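Local coordinates for protein tapirin (Caldicellulosiruptor hydrothermalis, PDB 6N2C) that probably binds cellulose and attaches the thermophilic bacterium to plant biomass, through a beta-helical C-terminal domain that carries a zinc ion, at residues S178-F183 / E454-N459; S485-G490 / I560-S565. All coordinates share one frame; numbering follows the deposited sequence. Where two conformers were deposited one is given.

Contact 1: S178-F183 / E454-N459; sequences SNIFDF and EEIKKN
Phe181 turns the edge of its ring to Glu455. Phe181 CZ, the far corner of the ring, comes 3.9 Å from Glu455 CB, and that carbon lies near the ring plane rather than over a face. The two side chains cross at about a right angle. CG of Phe181 stands anti to the carbonyl carbon (chi1 -56°), which carries the ring across to the helix. Glu455 touches through CB; beyond it the chain bends at chi2 (-62°), and the carboxylate turns to Lys458. In the conformer given, Lys458 NZ meets Glu455 OE1 on the syn side at 3.0 Å, somewhat out of the carboxylate plane, in a salt bridge just past the last helical residues. The two segments lie outside the coils of the beta-helix, a 3-10 turn before its strand 186-190 and a short helix in the chain after strand 434-436. Both cover the same wall of the solenoid. No hydrogen bond joins them. Beside the ring, Ile180 CG2 meets Ile456 CG1 at 4.2 Å, methyl against methylene. Ile180 and Ile456 both also rest on Ile233 of strand 231-234. Ile452, one turn earlier on the helix, touches Ile180 and Phe181.

Contact 2: S485-G490 / I560-S565; sequences SLVSTG and IDYLLS
Tyr562 and Leu563, neighbours on helix 557-565, receive Val487 from strand 483-488. The strand belongs to the parallel beta-structure of the beta-helix and is one of the two outermost of its row in this chain, next to strand 513-518. The helix packs on it from outside. It is a strand-on-helix contact made by a single valine, whose CB points at the helix, and it has no hydrogen bond between the segments.

In sequence order, Tyr562 comes first. Its CG is anti to the backbone N (chi1 179°), and the ring reaches out toward the strand. Tyr562 CE2 lies 4.2 Å from Val487 CG2, with the methyl oblique to the ring. The phenol oxygen is not part of this apolar touch. OH is hydrogen-bonded to Glu473, which anchors the far end of the ring, and Lys475 also touches the side chain. Lys475 pairs through its backbone with Val487, so both sides of the contact meet that residue.

Leu563 follows. Its CG is set anti to the carbonyl carbon, and the second methyl, Leu563 CD2, lies 4.0 Å from the same Val487 CG2. One methyl of the valine thus touches both helix residues. Met555, in the loop before the helix, packs on Leu563, and Leu559, one turn back, packs on Val487. Both help to enclose the apolar patch.

Two residues on, Ser565 bends its hydroxyl back over the last turn of the helix. Ser565 OG donates to Tyr562 O at 2.8 Å, in a bond bent at the carbonyl oxygen (121°) and a little off the carbonyl plane.

How the contacts relate
From the N terminus, residues 178-183 come first, just before strand 186-190. The chain then runs through the coils of the beta-helix and returns as helix 451-457, where contact 1 closes a loop of 270 residues. Strand 483-488 follows that helix and opens contact 2. After 69 more residues, which include the zinc-binding His530, Asp532 and Glu551, helix 557-565 closes it. The two loops are in series, neither nested nor crossed. Contact 1 joins the N-terminal lead-in to the segment returning from the far end. Contact 2 ties the outermost strand at this end to the last helix. Their centres are 21 Å apart, and they do not touch.

Contact 1: S178-F183 / E454-N459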
ATOM      1  N   SER A 178     -15.372  -5.259   8.955  0.64 20.13           N
ATOM      2  CA  SER A 178     -15.447  -5.492  10.410  0.64 20.49           C
ATOM      3  C   SER A 178     -14.562  -6.609  10.912  0.64 20.72           C
ATOM      4  O   SER A 178     -14.217  -6.625  12.098  0.64 17.71           O
ATOM      5  CB  SER A 178     -16.920  -5.709  10.878  0.64 22.59           C
ATOM      6  OG  SER A 178     -17.759  -4.594  10.577  0.64 22.78           O
ATOM      7  N   ASN A 179     -14.159  -7.544  10.057  1.00 20.15           N
ATOM      8  CA  ASN A 179     -13.166  -8.553  10.442  1.00 20.52           C
ATOM      9  C   ASN A 179     -11.787  -7.969  10.822  1.00 19.22           C
ATOM     10  O   ASN A 179     -11.031  -8.643  11.479  1.00 18.55           O
ATOM     11  CB  ASN A 179     -12.843  -9.577   9.401  1.00 25.13           C
ATOM     12  CG  ASN A 179     -14.015 -10.469   9.026  1.00 27.69           C
ATOM     13  OD1 ASN A 179     -14.176 -10.757   7.836  1.00 47.52           O
ATOM     14  ND2 ASN A 179     -14.762 -10.922   9.943  1.00 25.28           N
ATOM     15  N   ILE A 180     -11.478  -6.747  10.429  1.00 16.06           N
ATOM     16  CA  ILE A 180     -10.251  -6.083  10.899  1.00 15.20           C
ATOM     17  C   ILE A 180     -10.136  -6.110  12.441  1.00 17.47           C
ATOM     18  O   ILE A 180      -9.043  -6.142  12.993  1.00 15.69           O
ATOM     19  CB  ILE A 180     -10.099  -4.701  10.233  1.00 16.47           C
ATOM     20  CG1 ILE A 180      -9.589  -4.926   8.779  1.00 19.20           C
ATOM     21  CG2 ILE A 180      -9.124  -3.826  10.952  1.00 17.30           C
ATOM     22  CD1 ILE A 180      -9.809  -3.701   7.863  1.00 18.87           C
ATOM     23  N   PHE A 181     -11.309  -6.041  13.116  1.00 15.64           N
ATOM     24  CA  PHE A 181     -11.337  -5.956  14.573  1.00 17.04           C
ATOM     25  C   PHE A 181     -11.541  -7.297  15.211  1.00 19.52           C
ATOM     26  O   PHE A 181     -11.603  -7.358  16.444  1.00 18.48           O
ATOM     27  CB  PHE A 181     -12.477  -5.049  14.997  1.00 15.58           C
ATOM     28  CG  PHE A 181     -12.384  -3.697  14.367  1.00 16.40           C
ATOM     29  CD1 PHE A 181     -11.512  -2.752  14.823  1.00 17.61           C
ATOM     30  CD2 PHE A 181     -13.119  -3.423  13.205  1.00 18.42           C
ATOM     31  CE1 PHE A 181     -11.410  -1.541  14.179  1.00 20.61           C
ATOM     32  CE2 PHE A 181     -13.030  -2.217  12.586  1.00 18.23           C
ATOM     33  CZ  PHE A 181     -12.169  -1.271  13.060  1.00 18.64           C
ATOM     34  N   ASP A 182     -11.576  -8.354  14.417  1.00 18.57           N
ATOM     35  CA  ASP A 182     -11.680  -9.721  14.904  1.00 16.60           C
ATOM     36  C   ASP A 182     -10.379 -10.476  14.723  1.00 17.24           C
ATOM     37  O   ASP A 182     -10.047 -10.987  13.605  1.00 15.90           O
ATOM     38  CB  ASP A 182     -12.816 -10.405  14.195  1.00 16.66           C
ATOM     39  CG  ASP A 182     -13.069 -11.821  14.673  1.00 17.34           C
ATOM     40  OD1 ASP A 182     -12.194 -12.426  15.294  1.00 14.82           O
ATOM     41  OD2 ASP A 182     -14.199 -12.368  14.293  1.00 16.49           O
ATOM     42  N   PHE A 183      -9.658 -10.637  15.852  1.00 15.53           N
ATOM     43  CA  PHE A 183      -8.339 -11.275  15.748  1.00 13.24           C
ATOM     44  C   PHE A 183      -8.341 -12.758  15.563  1.00 14.73           C
ATOM     45  O   PHE A 183      -7.273 -13.389  15.548  1.00 14.95           O
ATOM     46  CB  PHE A 183      -7.363 -10.673  16.793  1.00 13.61           C
ATOM     47  CG  PHE A 183      -6.956  -9.302  16.444  1.00 13.14           C
ATOM     48  CD1 PHE A 183      -5.847  -9.108  15.619  1.00 12.83           C
ATOM     49  CD2 PHE A 183      -7.796  -8.235  16.750  1.00 13.30           C
ATOM     50  CE1 PHE A 183      -5.565  -7.837  15.171  1.00 12.99           C
ATOM     51  CE2 PHE A 183      -7.491  -6.960  16.348  1.00 14.88           C
ATOM     52  CZ  PHE A 183      -6.351  -6.812  15.490  1.00 14.21           C
ATOM     53  N   GLU A 454      -9.595   5.835   9.860  1.00 18.48           N
ATOM     54  CA  GLU A 454      -9.753   6.562  11.085  1.00 21.42           C
ATOM     55  C   GLU A 454      -9.690   5.631  12.275  1.00 18.31           C
ATOM     56  O   GLU A 454      -8.937   5.930  13.263  1.00 19.48           O
ATOM     57  CB  GLU A 454     -11.051   7.348  11.128  1.00 26.40           C
ATOM     58  CG  GLU A 454     -11.053   8.512  10.206  1.00 35.22           C
ATOM     59  CD  GLU A 454     -12.429   9.224  10.124  1.00 40.80           C
ATOM     60  OE1 GLU A 454     -13.373   8.878  10.927  1.00 36.45           O
ATOM     61  OE2 GLU A 454     -12.563  10.046   9.161  1.00 36.10           O
ATOM     62  N   GLU A 455     -10.388   4.525  12.166  1.00 19.06           N
ATOM     63  CA  GLU A 455     -10.468   3.580  13.326  1.00 19.41           C
ATOM     64  C   GLU A 455      -9.145   2.865  13.532  1.00 21.13           C
ATOM     65  O   GLU A 455      -8.676   2.721  14.662  1.00 21.03           O
ATOM     66  CB  GLU A 455     -11.603   2.588  13.165  1.00 22.06           C
ATOM     67  CG  GLU A 455     -12.975   3.212  13.072  1.00 27.69           C
ATOM     68  CD  GLU A 455     -13.306   3.992  14.389  1.00 34.97           C
ATOM     69  OE1 GLU A 455     -13.655   5.209  14.318  1.00 48.96           O
ATOM     70  OE2 GLU A 455     -13.013   3.407  15.438  1.00 35.23           O
ATOM     71  N   ILE A 456      -8.474   2.457  12.454  1.00 21.56           N
ATOM     72  CA  ILE A 456      -7.155   1.808  12.594  1.00 20.68           C
ATOM     73  C   ILE A 456      -6.136   2.716  13.261  1.00 20.55           C
ATOM     74  O   ILE A 456      -5.236   2.291  13.989  1.00 18.22           O
ATOM     75  CB  ILE A 456      -6.704   1.346  11.211  1.00 23.00           C
ATOM     76  CG1 ILE A 456      -7.450   0.039  10.895  1.00 24.04           C
ATOM     77  CG2 ILE A 456      -5.194   1.153  11.121  1.00 27.34           C
ATOM     78  CD1 ILE A 456      -7.378  -0.160   9.368  1.00 27.74           C
ATOM     79  N   LYS A 457      -6.227   4.021  12.974  1.00 20.14           N
ATOM     80  CA  LYS A 457      -5.261   4.937  13.484  1.00 22.00           C
ATOM     81  C   LYS A 457      -5.512   5.352  14.903  1.00 24.97           C
ATOM     82  O   LYS A 457      -4.603   5.942  15.508  1.00 26.54           O
ATOM     83  CB  LYS A 457      -5.211   6.187  12.562  1.00 21.18           C
ATOM     84  CG  LYS A 457      -4.496   5.888  11.250  1.00 22.48           C
ATOM     85  CD  LYS A 457      -4.533   7.022  10.169  1.00 25.87           C
ATOM     86  CE  LYS A 457      -3.575   8.128  10.451  1.00 27.61           C
ATOM     87  NZ  LYS A 457      -3.575   9.192   9.369  1.00 24.46           N
ATOM     88  N   LYS A 458      -6.704   5.098  15.425  0.55 25.90           N
ATOM     89  CA  LYS A 458      -7.023   5.443  16.816  0.55 31.47           C
ATOM     90  C   LYS A 458      -6.249   4.546  17.741  0.55 29.72           C
ATOM     91  O   LYS A 458      -5.923   3.397  17.394  0.55 26.48           O
ATOM     92  CB  LYS A 458      -8.521   5.307  17.140  0.55 33.94           C
ATOM     93  CG  LYS A 458      -9.390   6.428  16.645  0.55 38.17           C
ATOM     94  CD  LYS A 458     -10.873   6.167  16.929  0.55 38.72           C
ATOM     95  CE  LYS A 458     -11.707   7.071  16.027  0.55 41.00           C
ATOM     96  NZ  LYS A 458     -13.103   7.207  16.484  0.55 42.89           N
ATOM     97  N   ASN A 459      -6.018   5.053  18.953  0.55 29.82           N
ATOM     98  CA  ASN A 459      -5.218   4.346  19.941  0.55 30.20           C
ATOM     99  C   ASN A 459      -5.952   3.090  20.479  0.55 25.06           C
ATOM    100  O   ASN A 459      -5.352   2.274  21.133  0.55 26.80           O
ATOM    101  CB  ASN A 459      -4.847   5.272  21.112  0.55 36.10           C
ATOM    102  CG  ASN A 459      -4.201   6.573  20.661  0.55 38.20           C
ATOM    103  OD1 ASN A 459      -3.319   6.567  19.826  0.55 36.51           O
ATOM    104  ND2 ASN A 459      -4.640   7.702  21.250  0.55 46.91           N
TER

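Contact 2: S485-G490 / I560-S565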
ATOM      1  N   SER A 485      -1.197 -26.457  19.641  0.53 16.04           N
ATOM      2  CA  SER A 485      -1.327 -25.025  20.041  0.53 15.07           C
ATOM      3  C   SER A 485      -0.351 -24.735  21.155  0.53 15.16           C
ATOM      4  O   SER A 485       0.084 -25.643  21.871  0.53 13.51           O
ATOM      5  CB  SER A 485      -2.736 -24.653  20.495  0.53 17.03           C
ATOM      6  OG  SER A 485      -3.771 -24.992  19.568  0.53 18.92           O
ATOM      7  N   LEU A 486      -0.001 -23.443  21.286  1.00 15.35           N
ATOM      8  CA  LEU A 486       0.774 -22.933  22.385  1.00 17.28           C
ATOM      9  C   LEU A 486       0.345 -21.508  22.653  1.00 15.69           C
ATOM     10  O   LEU A 486       0.357 -20.652  21.744  1.00 15.11           O
ATOM     11  CB  LEU A 486       2.283 -23.035  22.051  1.00 19.70           C
ATOM     12  CG  LEU A 486       3.249 -22.299  22.982  1.00 20.62           C
ATOM     13  CD1 LEU A 486       3.184 -22.951  24.357  1.00 20.75           C
ATOM     14  CD2 LEU A 486       4.654 -22.120  22.415  1.00 21.05           C
ATOM     15  N   VAL A 487      -0.006 -21.246  23.950  1.00 14.70           N
ATOM     16  CA  VAL A 487      -0.242 -19.928  24.487  1.00 15.20           C
ATOM     17  C   VAL A 487       0.890 -19.769  25.505  1.00 17.34           C
ATOM     18  O   VAL A 487       0.926 -20.556  26.442  1.00 18.77           O
ATOM     19  CB  VAL A 487      -1.616 -19.689  25.139  1.00 14.07           C
ATOM     20  CG1 VAL A 487      -1.841 -18.194  25.420  1.00 14.89           C
ATOM     21  CG2 VAL A 487      -2.776 -20.153  24.200  1.00 15.07           C
ATOM     22  N   SER A 488       1.802 -18.794  25.228  1.00 14.95           N
ATOM     23  CA  SER A 488       3.051 -18.704  25.955  1.00 16.50           C
ATOM     24  C   SER A 488       3.270 -17.353  26.574  1.00 19.03           C
ATOM     25  O   SER A 488       3.072 -16.345  25.911  1.00 15.20           O
ATOM     26  CB  SER A 488       4.194 -19.036  25.047  1.00 16.56           C
ATOM     27  OG  SER A 488       5.453 -19.050  25.790  1.00 19.46           O
ATOM     28  N   THR A 489       3.738 -17.356  27.845  1.00 17.61           N
ATOM     29  CA  THR A 489       4.160 -16.127  28.517  1.00 20.78           C
ATOM     30  C   THR A 489       5.541 -15.739  28.002  1.00 21.29           C
ATOM     31  O   THR A 489       5.975 -14.588  28.246  1.00 23.02           O
ATOM     32  CB  THR A 489       4.236 -16.276  30.055  1.00 21.50           C
ATOM     33  OG1 THR A 489       5.126 -17.346  30.343  1.00 21.02           O
ATOM     34  CG2 THR A 489       2.906 -16.546  30.695  1.00 23.00           C
ATOM     35  N   GLY A 490       6.260 -16.618  27.314  1.00 21.99           N
ATOM     36  CA  GLY A 490       7.589 -16.332  26.861  1.00 30.04           C
ATOM     37  C   GLY A 490       8.683 -16.588  27.914  1.00 36.34           C
ATOM     38  O   GLY A 490       9.821 -16.314  27.665  1.00 48.74           O
ATOM     39  N   ILE A 560      -9.813 -20.706  20.537  1.00 12.56           N
ATOM     40  CA  ILE A 560     -10.484 -19.464  20.514  1.00 14.15           C
ATOM     41  C   ILE A 560     -11.262 -19.261  21.846  1.00 14.98           C
ATOM     42  O   ILE A 560     -11.211 -18.215  22.515  1.00 15.63           O
ATOM     43  CB  ILE A 560     -11.456 -19.374  19.361  1.00 13.44           C
ATOM     44  CG1 ILE A 560     -10.707 -19.360  18.001  1.00 12.84           C
ATOM     45  CG2 ILE A 560     -12.402 -18.195  19.464  1.00 14.81           C
ATOM     46  CD1 ILE A 560     -11.565 -19.466  16.831  1.00 14.50           C
ATOM     47  N   ASP A 561     -11.974 -20.314  22.256  1.00 15.48           N
ATOM     48  CA  ASP A 561     -12.747 -20.225  23.496  1.00 18.70           C
ATOM     49  C   ASP A 561     -11.814 -19.905  24.698  1.00 17.60           C
ATOM     50  O   ASP A 561     -12.171 -19.084  25.544  1.00 15.58           O
ATOM     51  CB  ASP A 561     -13.443 -21.546  23.809  1.00 17.11           C
ATOM     52  CG  ASP A 561     -14.565 -21.865  22.803  1.00 16.85           C
ATOM     53  OD1 ASP A 561     -14.996 -21.038  21.990  1.00 24.77           O
ATOM     54  OD2 ASP A 561     -14.956 -22.989  22.925  1.00 24.85           O
ATOM     55  N   TYR A 562     -10.665 -20.541  24.756  1.00 15.75           N
ATOM     56  CA  TYR A 562      -9.686 -20.248  25.791  1.00 15.92           C
ATOM     57  C   TYR A 562      -9.211 -18.807  25.748  1.00 16.12           C
ATOM     58  O   TYR A 562      -9.252 -18.048  26.793  1.00 17.71           O
ATOM     59  CB  TYR A 562      -8.483 -21.153  25.735  1.00 14.72           C
ATOM     60  CG  TYR A 562      -7.428 -20.885  26.757  1.00 16.95           C
ATOM     61  CD1 TYR A 562      -7.569 -21.326  28.085  1.00 16.91           C
ATOM     62  CD2 TYR A 562      -6.335 -20.062  26.476  1.00 16.43           C
ATOM     63  CE1 TYR A 562      -6.597 -21.043  29.026  1.00 17.09           C
ATOM     64  CE2 TYR A 562      -5.400 -19.707  27.426  1.00 15.74           C
ATOM     65  CZ  TYR A 562      -5.492 -20.247  28.684  1.00 16.97           C
ATOM     66  OH  TYR A 562      -4.591 -19.923  29.615  1.00 21.42           O
ATOM     67  N   LEU A 563      -8.832 -18.358  24.568  1.00 15.57           N
ATOM     68  CA  LEU A 563      -8.368 -16.995  24.452  1.00 14.53           C
ATOM     69  C   LEU A 563      -9.427 -15.959  24.825  1.00 15.63           C
ATOM     70  O   LEU A 563      -9.105 -14.912  25.435  1.00 17.23           O
ATOM     71  CB  LEU A 563      -7.879 -16.661  23.062  1.00 12.79           C
ATOM     72  CG  LEU A 563      -6.667 -17.496  22.621  1.00 14.27           C
ATOM     73  CD1 LEU A 563      -6.366 -17.318  21.118  1.00 15.38           C
ATOM     74  CD2 LEU A 563      -5.398 -17.239  23.396  1.00 13.66           C
ATOM     75  N   LEU A 564     -10.667 -16.222  24.501  1.00 14.74           N
ATOM     76  CA  LEU A 564     -11.721 -15.356  24.830  1.00 16.45           C
ATOM     77  C   LEU A 564     -11.950 -15.372  26.376  1.00 17.90           C
ATOM     78  O   LEU A 564     -12.211 -14.286  26.936  1.00 18.86           O
ATOM     79  CB  LEU A 564     -13.054 -15.805  24.162  1.00 20.81           C
ATOM     80  CG  LEU A 564     -13.174 -15.564  22.653  1.00 22.09           C
ATOM     81  CD1 LEU A 564     -14.421 -16.208  22.017  1.00 23.42           C
ATOM     82  CD2 LEU A 564     -13.291 -14.101  22.365  1.00 25.55           C
ATOM     83  N   SER A 565     -11.865 -16.541  26.989  1.00 16.80           N
ATOM     84  CA  SER A 565     -12.119 -16.661  28.425  1.00 20.11           C
ATOM     85  C   SER A 565     -11.119 -15.872  29.241  1.00 24.16           C
ATOM     86  O   SER A 565     -11.477 -15.318  30.293  1.00 21.17           O
ATOM     87  CB  SER A 565     -12.139 -18.096  28.890  1.00 19.54           C
ATOM     88  OG  SER A 565     -10.849 -18.710  28.955  1.00 24.21           O
TER